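Local coordinates for protein isoprenyl transferase (Campylobacter jejuni, PDB 3UGS) that probably condenses isopentenyl diphosphate with allylic pyrophosphates, as a magnesium-dependent undecaprenyl diphosphate synthase, at residues R66-D69 with E70-I74; L82-A85 with L86-E90; F57-T61 with E62-R66; A136-E139 with I140-A144. All coordinates share one frame; numbering follows the deposited sequence.

Contact 1 (R66-D69 with E70-I74)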
loop_
_atom_site.group_PDB
_atom_site.type_symbol
_atom_site.label_atom_id
_atom_site.label_comp_id
_atom_site.label_asym_id
_atom_site.label_seq_id
_atom_site.Cartn_x
_atom_site.Cartn_y
_atom_site.Cartn_z
ATOM N N ARG A 66 5.931 12.398 17.149
ATOM C CA ARG A 66 5.069 13.563 17.407
ATOM C C ARG A 66 5.436 14.241 18.727
ATOM O O ARG A 66 5.860 13.581 19.672
ATOM C CB ARG A 66 3.603 13.158 17.546
ATOM C CG ARG A 66 2.811 13.064 16.249
ATOM C CD ARG A 66 1.399 12.675 16.656
ATOM N NE ARG A 66 0.511 12.360 15.564
ATOM C CZ ARG A 66 -0.284 13.232 14.969
ATOM N NH1 ARG A 66 -0.296 14.505 15.347
ATOM N NH2 ARG A 66 -1.072 12.824 13.979
ATOM N N PRO A 67 5.220 15.555 18.816
ATOM C CA PRO A 67 5.384 16.255 20.091
ATOM C C PRO A 67 4.645 15.540 21.211
ATOM O O PRO A 67 3.566 15.000 21.028
ATOM C CB PRO A 67 4.747 17.609 19.831
ATOM C CG PRO A 67 4.823 17.801 18.351
ATOM C CD PRO A 67 4.752 16.442 17.735
ATOM N N LYS A 68 5.254 15.568 22.378
ATOM C CA LYS A 68 4.740 14.821 23.518
ATOM C C LYS A 68 3.311 15.246 23.875
ATOM O O LYS A 68 2.507 14.428 24.281
ATOM C CB LYS A 68 5.669 14.931 24.727
ATOM C CG LYS A 68 5.285 14.041 25.914
ATOM C CD LYS A 68 4.469 14.840 26.940
ATOM C CE LYS A 68 4.624 14.334 28.384
ATOM N NZ LYS A 68 4.271 15.345 29.442
ATOM N N ASP A 69 3.029 16.530 23.744
ATOM C CA ASP A 69 1.670 17.081 24.031
ATOM C C ASP A 69 0.574 16.462 23.119
ATOM O O ASP A 69 -0.550 16.190 23.541
ATOM C CB ASP A 69 1.614 18.614 23.925
ATOM C CG ASP A 69 2.434 19.339 25.052
ATOM O OD1 ASP A 69 2.895 18.699 26.071
ATOM O OD2 ASP A 69 2.633 20.575 24.883
ATOM N N GLU A 70 0.940 16.208 21.871
ATOM C CA GLU A 70 -0.015 15.646 20.889
ATOM C C GLU A 70 -0.302 14.191 21.184
ATOM O O GLU A 70 -1.426 13.723 21.128
ATOM C CB GLU A 70 0.480 15.774 19.465
ATOM C CG GLU A 70 0.542 17.202 18.989
ATOM C CD GLU A 70 0.864 17.321 17.524
ATOM O OE1 GLU A 70 1.212 16.296 16.898
ATOM O OE2 GLU A 70 0.776 18.450 16.995
ATOM N N ILE A 71 0.766 13.482 21.495
ATOM C CA ILE A 71 0.676 12.060 21.902
ATOM C C ILE A 71 -0.238 11.921 23.118
ATOM O O ILE A 71 -1.110 11.047 23.212
ATOM C CB ILE A 71 2.057 11.446 22.205
ATOM C CG1 ILE A 71 2.892 11.529 20.924
ATOM C CG2 ILE A 71 1.902 10.012 22.742
ATOM C CD1 ILE A 71 4.312 11.051 21.063
ATOM N N ASP A 72 0.014 12.817 24.048
ATOM C CA ASP A 72 -0.746 12.887 25.339
ATOM C C ASP A 72 -2.259 12.952 25.124
ATOM O O ASP A 72 -3.021 12.180 25.679
ATOM C CB ASP A 72 -0.302 14.074 26.192
ATOM C CG ASP A 72 1.023 13.816 26.893
ATOM O OD1 ASP A 72 1.523 12.652 26.832
ATOM O OD2 ASP A 72 1.559 14.779 27.500
ATOM N N PHE A 73 -2.632 13.850 24.237
ATOM C CA PHE A 73 -4.050 14.142 23.925
ATOM C C PHE A 73 -4.764 12.959 23.247
ATOM O O PHE A 73 -5.910 12.645 23.533
ATOM C CB PHE A 73 -4.157 15.419 23.051
ATOM C CG PHE A 73 -5.519 15.656 22.478
ATOM C CD1 PHE A 73 -6.556 16.104 23.283
ATOM C CD2 PHE A 73 -5.769 15.394 21.149
ATOM C CE1 PHE A 73 -7.822 16.300 22.765
ATOM C CE2 PHE A 73 -7.034 15.599 20.615
ATOM C CZ PHE A 73 -8.059 16.059 21.430
ATOM N N ILE A 74 -4.047 12.345 22.324
ATOM C CA ILE A 74 -4.500 11.164 21.582
ATOM C C ILE A 74 -4.782 9.966 22.484
ATOM O O ILE A 74 -5.782 9.305 22.343
ATOM C CB ILE A 74 -3.479 10.779 20.508
ATOM C CG1 ILE A 74 -3.473 11.837 19.426
ATOM C CG2 ILE A 74 -3.817 9.419 19.876
ATOM C CD1 ILE A 74 -2.201 11.813 18.603
#
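R66 and E70 join in a salt bridge at the start of helix 68-88. NH1 of R66 donates to OE1 of E70 at 2.8 Å, with an N-H...O angle of 146°. The acceptor lies in the guanidinium plane but is met from above its own carboxylate plane, and the two planes are 55° apart. CD1 of I74 sits over one guanidinium face, toward its rim, and CD of P67 lies 3.6 Å from OE1 of E70. The R66 chain is extended from CG to NE. It passes beside the first turn, where its CB packs 3.8 Å from CG1 of I71.

P67 is the N-cap residue. Its carbonyl O accepts from N of I71 at 3.2 Å and weakly from N of E70. On another side of the turn, NZ of K68 makes a longer salt bridge to OD2 of D72, at 3.4 Å.

Beyond the segments, NH2 of R66 donates to the carbonyl O of G16, and R66 packs on G224 of the second subunit. I71 and I74 rest on F59 of strand 53-60, and I74 also lines the farnesyl monophosphate pocket. R66 probably binds substrate, as in related enzymes. With NH1 held by E70 and NH2 by G16, its guanidinium is fixed in rotation. The acidic D69 and E70 in this first turn would probably also interact favourably with the helix dipole.

Contact 2 (L82-A85 with L86-E90)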
loop_
_atom_site.group_PDB
_atom_site.type_symbol
_atom_site.label_atom_id
_atom_site.label_comp_id
_atom_site.label_asym_id
_atom_site.label_seq_id
_atom_site.Cartn_x
_atom_site.Cartn_y
_atom_site.Cartn_z
ATOM N N LEU A 82 -11.781 3.663 24.828
ATOM C CA LEU A 82 -11.648 2.329 25.418
ATOM C C LEU A 82 -12.759 2.096 26.455
ATOM O O LEU A 82 -13.330 1.029 26.555
ATOM C CB LEU A 82 -10.284 2.131 26.071
ATOM C CG LEU A 82 -9.159 1.846 25.064
ATOM C CD1 LEU A 82 -7.830 1.685 25.782
ATOM C CD2 LEU A 82 -9.490 0.637 24.199
ATOM N N ASP A 83 -13.038 3.145 27.200
ATOM C CA ASP A 83 -14.133 3.150 28.206
ATOM C C ASP A 83 -15.508 2.930 27.573
ATOM O O ASP A 83 -16.274 2.072 27.987
ATOM C CB ASP A 83 -14.142 4.448 29.006
ATOM C CG ASP A 83 -12.928 4.573 29.958
ATOM O OD1 ASP A 83 -12.337 3.545 30.376
ATOM O OD2 ASP A 83 -12.585 5.727 30.288
ATOM N N GLU A 84 -15.792 3.690 26.531
ATOM C CA GLU A 84 -17.048 3.524 25.728
ATOM C C GLU A 84 -17.209 2.076 25.301
ATOM O O GLU A 84 -18.271 1.478 25.398
ATOM C CB GLU A 84 -17.092 4.393 24.463
ATOM C CG GLU A 84 -17.597 5.805 24.696
ATOM C CD GLU A 84 -19.115 5.918 24.691
ATOM O OE1 GLU A 84 -19.796 4.934 24.324
ATOM O OE2 GLU A 84 -19.626 7.007 25.059
ATOM N N ALA A 85 -16.101 1.529 24.844
ATOM C CA ALA A 85 -16.065 0.130 24.344
ATOM C C ALA A 85 -16.244 -0.874 25.486
ATOM O O ALA A 85 -16.860 -1.909 25.339
ATOM C CB ALA A 85 -14.778 -0.148 23.556
ATOM N N LEU A 86 -15.699 -0.544 26.643
ATOM C CA LEU A 86 -15.912 -1.381 27.853
ATOM C C LEU A 86 -17.387 -1.352 28.225
ATOM O O LEU A 86 -17.937 -2.312 28.745
ATOM C CB LEU A 86 -15.118 -0.895 29.070
ATOM C CG LEU A 86 -13.822 -1.678 29.285
ATOM C CD1 LEU A 86 -12.944 -0.888 30.262
ATOM C CD2 LEU A 86 -14.083 -3.120 29.721
ATOM N N GLU A 87 -17.988 -0.212 27.949
ATOM C CA GLU A 87 -19.413 0.022 28.257
ATOM C C GLU A 87 -20.364 -0.631 27.244
ATOM O O GLU A 87 -21.238 -1.442 27.565
ATOM C CB GLU A 87 -19.717 1.526 28.331
ATOM C CG GLU A 87 -21.198 1.875 28.189
ATOM C CD GLU A 87 -21.522 3.312 28.579
ATOM O OE1 GLU A 87 -21.220 4.243 27.779
ATOM O OE2 GLU A 87 -22.087 3.507 29.682
ATOM N N LYS A 88 -20.144 -0.237 26.008
ATOM C CA LYS A 88 -21.104 -0.473 24.892
ATOM C C LYS A 88 -20.848 -1.672 24.001
ATOM O O LYS A 88 -21.734 -2.077 23.289
ATOM C CB LYS A 88 -21.206 0.763 23.997
ATOM C CG LYS A 88 -21.859 1.962 24.690
ATOM C CD LYS A 88 -21.926 3.199 23.807
ATOM C CE LYS A 88 -22.583 4.374 24.536
ATOM N NZ LYS A 88 -22.627 5.589 23.669
ATOM N N PHE A 89 -19.664 -2.265 24.063
ATOM C CA PHE A 89 -19.256 -3.275 23.029
ATOM C C PHE A 89 -19.916 -4.645 23.126
ATOM O O PHE A 89 -20.500 -5.127 22.159
ATOM C CB PHE A 89 -17.744 -3.456 22.926
ATOM C CG PHE A 89 -17.115 -2.687 21.791
ATOM C CD1 PHE A 89 -15.997 -3.191 21.128
ATOM C CD2 PHE A 89 -17.615 -1.461 21.398
ATOM C CE1 PHE A 89 -15.417 -2.493 20.088
ATOM C CE2 PHE A 89 -17.035 -0.759 20.359
ATOM C CZ PHE A 89 -15.931 -1.273 19.708
ATOM N N GLU A 90 -19.798 -5.282 24.275
ATOM C CA GLU A 90 -20.210 -6.711 24.391
ATOM C C GLU A 90 -21.701 -6.901 24.366
ATOM O O GLU A 90 -22.186 -7.961 23.997
ATOM C CB GLU A 90 -19.623 -7.430 25.605
ATOM C CG GLU A 90 -20.547 -7.538 26.805
ATOM C CD GLU A 90 -20.789 -8.978 27.243
ATOM O OE1 GLU A 90 -19.914 -9.546 27.952
ATOM O OE2 GLU A 90 -21.873 -9.525 26.897
#
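The F89 ring takes the methyl group of A85 squarely on one face. CB of A85 stands 3.8 Å from the ring centroid and only 10° off the ring normal, a CH-pi contact one helical turn apart. Around the same side chain, V94 and L96 of strand 94-99 and T120 of helix 107-120 add further packing. The one-turn spacing also brings CB of F89 to 3.0 Å from the carbonyl O of A85. That oxygen accepts the N-H of F89 at 3.1 Å, with the donor standing above the carbonyl plane.

The earlier backbone bonds run in the same alpha-helical pattern. N of L86 meets O of L82 at 2.8 Å, and N of K88 meets O of E84 at 2.6 Å. E84 and K88 lie side by side and point the same way. The K88 chain is fully extended, while E84 is bent at chi2. Their NZ to OE1 salt bridge is doubtful in detail, because OE1 is modelled too close to the lysine chain.

A85 also packs on V116, and L86 on L115, both of helix 107-120. D83 forms a salt bridge with K112, and K119 donates to the carbonyl O of L86. The contact lies away from the active site. Its chemistry is divided: apolar groups seat helix 68-88 against helix 107-120 and strand 94-99, while lysines of helix 107-120 bind a carboxylate and a carbonyl of helix 68-88.

Contact 3 (F57-T61 with E62-R66). With FFT ((2Z,6Z)-3,7,11-trimethyldodeca-2,6,10-trien-1-yl dihydrogen phosphate), chain C.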
loop_
_atom_site.group_PDB
_atom_site.type_symbol
_atom_site.label_atom_id
_atom_site.label_comp_id
_atom_site.label_asym_id
_atom_site.label_seq_id
_atom_site.Cartn_x
_atom_site.Cartn_y
_atom_site.Cartn_z
ATOM N N PHE A 57 -7.444 3.088 12.432
ATOM C CA PHE A 57 -6.078 3.520 12.676
ATOM C C PHE A 57 -6.036 4.580 13.748
ATOM O O PHE A 57 -6.389 5.708 13.531
ATOM C CB PHE A 57 -5.396 4.076 11.406
ATOM C CG PHE A 57 -3.889 3.896 11.386
ATOM C CD1 PHE A 57 -3.193 3.459 12.510
ATOM C CD2 PHE A 57 -3.171 4.147 10.238
ATOM C CE1 PHE A 57 -1.814 3.273 12.458
ATOM C CE2 PHE A 57 -1.806 3.959 10.190
ATOM C CZ PHE A 57 -1.132 3.530 11.296
ATOM N N ALA A 58 -5.526 4.206 14.900
ATOM C CA ALA A 58 -5.481 5.136 16.053
ATOM C C ALA A 58 -4.145 5.854 16.188
ATOM O O ALA A 58 -4.080 7.072 16.223
ATOM C CB ALA A 58 -5.809 4.393 17.338
ATOM N N PHE A 59 -3.094 5.049 16.280
ATOM C CA PHE A 59 -1.723 5.516 16.545
ATOM C C PHE A 59 -0.688 4.574 15.878
ATOM O O PHE A 59 -0.738 3.321 15.977
ATOM C CB PHE A 59 -1.446 5.588 18.065
ATOM C CG PHE A 59 -0.189 6.364 18.444
ATOM C CD1 PHE A 59 -0.236 7.719 18.687
ATOM C CD2 PHE A 59 1.034 5.722 18.580
ATOM C CE1 PHE A 59 0.911 8.432 19.065
ATOM C CE2 PHE A 59 2.188 6.414 18.934
ATOM C CZ PHE A 59 2.132 7.777 19.160
ATOM N N SER A 60 0.271 5.190 15.222
ATOM C CA SER A 60 1.260 4.422 14.492
ATOM C C SER A 60 2.625 4.453 15.116
ATOM O O SER A 60 2.863 5.191 16.056
ATOM C CB SER A 60 1.375 4.927 13.055
ATOM O OG SER A 60 1.907 6.235 13.046
ATOM N N THR A 61 3.528 3.647 14.565
ATOM C CA THR A 61 4.912 3.594 15.068
ATOM C C THR A 61 5.637 4.940 14.869
ATOM O O THR A 61 6.373 5.404 15.722
ATOM C CB THR A 61 5.737 2.436 14.475
ATOM O OG1 THR A 61 5.532 2.355 13.043
ATOM C CG2 THR A 61 5.357 1.104 15.190
ATOM N N GLU A 62 5.382 5.566 13.739
ATOM C CA GLU A 62 5.975 6.915 13.413
ATOM C C GLU A 62 5.406 8.067 14.274
ATOM O O GLU A 62 6.091 9.046 14.562
ATOM C CB GLU A 62 5.789 7.289 11.943
ATOM C CG GLU A 62 6.590 6.438 10.985
ATOM C CD GLU A 62 5.971 5.039 10.867
ATOM O OE1 GLU A 62 6.680 4.052 11.178
ATOM O OE2 GLU A 62 4.744 4.950 10.509
ATOM N N ASN A 63 4.153 7.906 14.673
ATOM C CA ASN A 63 3.451 8.866 15.554
ATOM C C ASN A 63 4.213 9.124 16.863
ATOM O O ASN A 63 4.007 10.134 17.551
ATOM C CB ASN A 63 2.024 8.429 15.898
ATOM C CG ASN A 63 1.048 8.574 14.722
ATOM O OD1 ASN A 63 -0.003 7.913 14.688
ATOM N ND2 ASN A 63 1.376 9.415 13.778
ATOM N N TRP A 64 5.102 8.198 17.198
ATOM C CA TRP A 64 5.957 8.354 18.413
ATOM C C TRP A 64 6.909 9.522 18.322
ATOM O O TRP A 64 7.511 9.927 19.297
ATOM C CB TRP A 64 6.732 7.095 18.707
ATOM C CG TRP A 64 5.869 5.985 19.228
ATOM C CD1 TRP A 64 5.550 4.769 18.614
ATOM C CD2 TRP A 64 5.172 5.969 20.500
ATOM N NE1 TRP A 64 4.724 4.028 19.410
ATOM C CE2 TRP A 64 4.474 4.683 20.569
ATOM C CE3 TRP A 64 5.078 6.841 21.558
ATOM C CZ2 TRP A 64 3.713 4.323 21.676
ATOM C CZ3 TRP A 64 4.323 6.468 22.652
ATOM C CH2 TRP A 64 3.636 5.244 22.709
ATOM N N LYS A 65 7.066 10.059 17.132
ATOM C CA LYS A 65 7.983 11.200 16.924
ATOM C C LYS A 65 7.232 12.518 16.959
ATOM O O LYS A 65 7.804 13.609 16.818
ATOM C CB LYS A 65 8.754 11.088 15.624
ATOM C CG LYS A 65 9.859 10.031 15.661
ATOM C CD LYS A 65 9.685 9.037 14.518
ATOM N N ARG A 66 5.931 12.398 17.149
ATOM C CA ARG A 66 5.069 13.563 17.407
ATOM C C ARG A 66 5.436 14.241 18.727
ATOM O O ARG A 66 5.860 13.581 19.672
ATOM C CB ARG A 66 3.603 13.158 17.546
ATOM C CG ARG A 66 2.811 13.064 16.249
ATOM C CD ARG A 66 1.399 12.675 16.656
ATOM N NE ARG A 66 0.511 12.360 15.564
ATOM C CZ ARG A 66 -0.284 13.232 14.969
ATOM N NH1 ARG A 66 -0.296 14.505 15.347
ATOM N NH2 ARG A 66 -1.072 12.824 13.979
HETATM O O3 FFT C . -1.663 10.228 6.602
HETATM P P FFT C . -1.920 11.049 7.837
HETATM O O1 FFT C . -3.329 11.551 7.927
HETATM O O2 FFT C . -0.807 12.057 8.058
HETATM O O FFT C . -1.811 10.072 9.127
HETATM C C14 FFT C . -2.827 9.083 9.398
HETATM C C13 FFT C . -2.404 8.161 10.519
HETATM C C11 FFT C . -3.126 7.988 11.622
HETATM C C12 FFT C . -2.657 7.076 12.691
HETATM C C10 FFT C . -4.480 8.623 11.789
HETATM C C9 FFT C . -4.574 9.441 13.044
HETATM C C8 FFT C . -5.825 10.299 12.999
HETATM C C6 FFT C . -6.844 10.112 13.859
HETATM C C7 FFT C . -8.076 10.985 13.832
HETATM C C5 FFT C . -6.751 9.011 14.879
HETATM C C4 FFT C . -7.533 9.483 16.083
HETATM C C3 FFT C . -7.243 8.654 17.311
HETATM C C1 FFT C . -8.104 8.704 18.356
HETATM C C2 FFT C . -9.346 9.579 18.293
HETATM C C FFT C . -7.809 7.867 19.583
#
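N63 and S60 exchange hydrogen bonds where strand 53-60 of the parallel sheet runs into the short 3-10 segment 63-65. N63 is probably the proton acceptor of the active site, as in related enzymes. Its CB lies over the F59 ring, 3.4 Å from the centroid, as a CH-pi contact. CG stands beside the backbone N (chi1 -73°) and passes close to OG of S60. OD1 then turns back to accept the N-H of S60 at 2.8 Å and 158°, with the donor above the amide plane. ND2 points to a different partner, the carbonyl O of G224 of the second subunit.

The return bond runs from N of N63 to OG of S60 at 3.2 Å. It is possible because OG sits between the backbone N and the carbonyl carbon of S60 (chi1 67°).

F59 also turns an edge toward the face of W64, its centroid 4.7 Å from that of the indole six-membered ring. NE1 of W64 is bonded to S133, and R104 makes a cation-pi contact with the indole. T61 donates from OG1 to OE1 of E62 at 2.8 Å, while OE2 of E62 bonds Y191 of the second subunit. S60, T61, E62 and probably W64 belong to the substrate site. C12 of the farnesyl monophosphate sits over the centre of the F57 ring and 3.4 Å from OD1 of N63.

Contact 4 (A136-E139 with I140-A144)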
loop_
_atom_site.group_PDB
_atom_site.type_symbol
_atom_site.label_atom_id
_atom_site.label_comp_id
_atom_site.label_asym_id
_atom_site.label_seq_id
_atom_site.Cartn_x
_atom_site.Cartn_y
_atom_site.Cartn_z
ATOM N N ALA A 136 2.783 -0.984 9.450
ATOM C CA ALA A 136 2.665 -2.134 8.504
ATOM C C ALA A 136 4.000 -2.799 8.351
ATOM O O ALA A 136 4.122 -4.006 8.324
ATOM C CB ALA A 136 2.140 -1.710 7.138
ATOM N N ARG A 137 5.014 -1.968 8.244
ATOM C CA ARG A 137 6.373 -2.471 8.037
ATOM C C ARG A 137 6.790 -3.323 9.246
ATOM O O ARG A 137 7.333 -4.395 9.121
ATOM C CB ARG A 137 7.380 -1.345 7.792
ATOM C CG ARG A 137 7.372 -0.800 6.371
ATOM C CD ARG A 137 8.299 0.405 6.249
ATOM N NE ARG A 137 8.309 1.018 4.904
ATOM C CZ ARG A 137 9.277 1.818 4.457
ATOM N NH1 ARG A 137 10.296 2.093 5.229
ATOM N NH2 ARG A 137 9.218 2.358 3.248
ATOM N N ASP A 138 6.484 -2.803 10.409
ATOM C CA ASP A 138 6.759 -3.464 11.701
ATOM C C ASP A 138 5.943 -4.735 11.803
ATOM O O ASP A 138 6.426 -5.757 12.197
ATOM C CB ASP A 138 6.461 -2.494 12.879
ATOM C CG ASP A 138 6.500 -3.172 14.272
ATOM O OD1 ASP A 138 7.589 -3.391 14.796
ATOM O OD2 ASP A 138 5.433 -3.438 14.884
ATOM N N GLU A 139 4.670 -4.664 11.443
ATOM C CA GLU A 139 3.798 -5.866 11.470
ATOM C C GLU A 139 4.422 -6.955 10.582
ATOM O O GLU A 139 4.582 -8.133 10.939
ATOM C CB GLU A 139 2.401 -5.550 10.995
ATOM C CG GLU A 139 1.401 -6.691 11.260
ATOM C CD GLU A 139 0.114 -6.594 10.415
ATOM O OE1 GLU A 139 0.023 -5.734 9.459
ATOM O OE2 GLU A 139 -0.813 -7.411 10.695
ATOM N N ILE A 140 4.843 -6.518 9.416
ATOM C CA ILE A 140 5.465 -7.434 8.428
ATOM C C ILE A 140 6.731 -8.125 8.977
ATOM O O ILE A 140 6.951 -9.327 8.803
ATOM C CB ILE A 140 5.774 -6.749 7.098
ATOM C CG1 ILE A 140 4.459 -6.378 6.381
ATOM C CG2 ILE A 140 6.626 -7.654 6.205
ATOM C CD1 ILE A 140 4.669 -5.632 5.080
ATOM N N ILE A 141 7.550 -7.347 9.654
ATOM C CA ILE A 141 8.804 -7.873 10.290
ATOM C C ILE A 141 8.476 -8.869 11.386
ATOM O O ILE A 141 9.054 -9.925 11.491
ATOM C CB ILE A 141 9.724 -6.767 10.857
ATOM C CG1 ILE A 141 10.889 -6.513 9.888
ATOM C CG2 ILE A 141 10.468 -7.277 12.098
ATOM C CD1 ILE A 141 10.588 -5.899 8.561
ATOM N N ARG A 142 7.503 -8.509 12.185
ATOM C CA ARG A 142 7.043 -9.348 13.286
ATOM C C ARG A 142 6.449 -10.658 12.765
ATOM O O ARG A 142 6.579 -11.720 13.361
ATOM C CB ARG A 142 6.048 -8.607 14.214
ATOM C CG ARG A 142 6.721 -7.419 14.934
ATOM C CD ARG A 142 5.999 -6.842 16.146
ATOM N NE ARG A 142 4.881 -6.015 15.673
ATOM C CZ ARG A 142 3.626 -6.424 15.588
ATOM N NH1 ARG A 142 2.700 -5.623 15.060
ATOM N NH2 ARG A 142 3.301 -7.630 16.026
ATOM N N ALA A 143 5.787 -10.574 11.635
ATOM C CA ALA A 143 5.177 -11.774 11.051
ATOM C C ALA A 143 6.250 -12.730 10.550
ATOM O O ALA A 143 6.144 -13.956 10.708
ATOM C CB ALA A 143 4.252 -11.421 9.942
ATOM N N ALA A 144 7.293 -12.147 9.963
ATOM C CA ALA A 144 8.437 -12.922 9.420
ATOM C C ALA A 144 9.211 -13.669 10.547
ATOM O O ALA A 144 9.717 -14.756 10.365
ATOM C CB ALA A 144 9.401 -12.033 8.648
#
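A136 to A144 is regular alpha helix, the start of helix 136-149, with i to i+4 bonds such as N of I140 to O of A136 and N of A143 to O of E139, both 2.8 Å. D138 and R142 add an i to i+4 salt bridge. NE of R142 donates to OD2 of D138 at 2.8 Å with an almost straight angle of 179°. The acceptor lies in the guanidinium plane, yet NE stands above the carboxylate plane, and the two planes are 43° apart. A bend at chi3 (-77°) folds the R142 chain back so that NE faces D138. NH1 of R142 reaches D164, a second carboxylate, so the guanidinium is held from at least two positions.

E139 is buried, and its carboxylate is well supplied with donors. OE1 bonds Y134 and Q188, and OE2 bonds the N-H of L165. The helix also faces the homodimer partner. I140 packs on I140 of the second subunit, I141 on its W187, and R137 bonds the W187 carbonyl and D168 of that subunit. Within the helix, CA of E139 lies over one face of the R142 guanidinium, 3.8 Å from NH1.

Overall arrangement
All four contacts are local, so none closes a long loop, and none nests in or crosses another. Contact 3 comes first and turns the chain out of strand 53-60. Contact 1 follows directly, shares R66 with it, and begins helix 68-88. The two touch where I71 and I74 meet F59 and N63. Contact 2 lies further along the same helix, its centre about 23 Å from that of contact 1, and faces helix 107-120. Contact 4 follows strand 126-134, on helix 136-149. Its nearest atoms are about 4 Å from contact 3, near T61 and D138. Contacts 1, 3 and 4 all reach the second subunit.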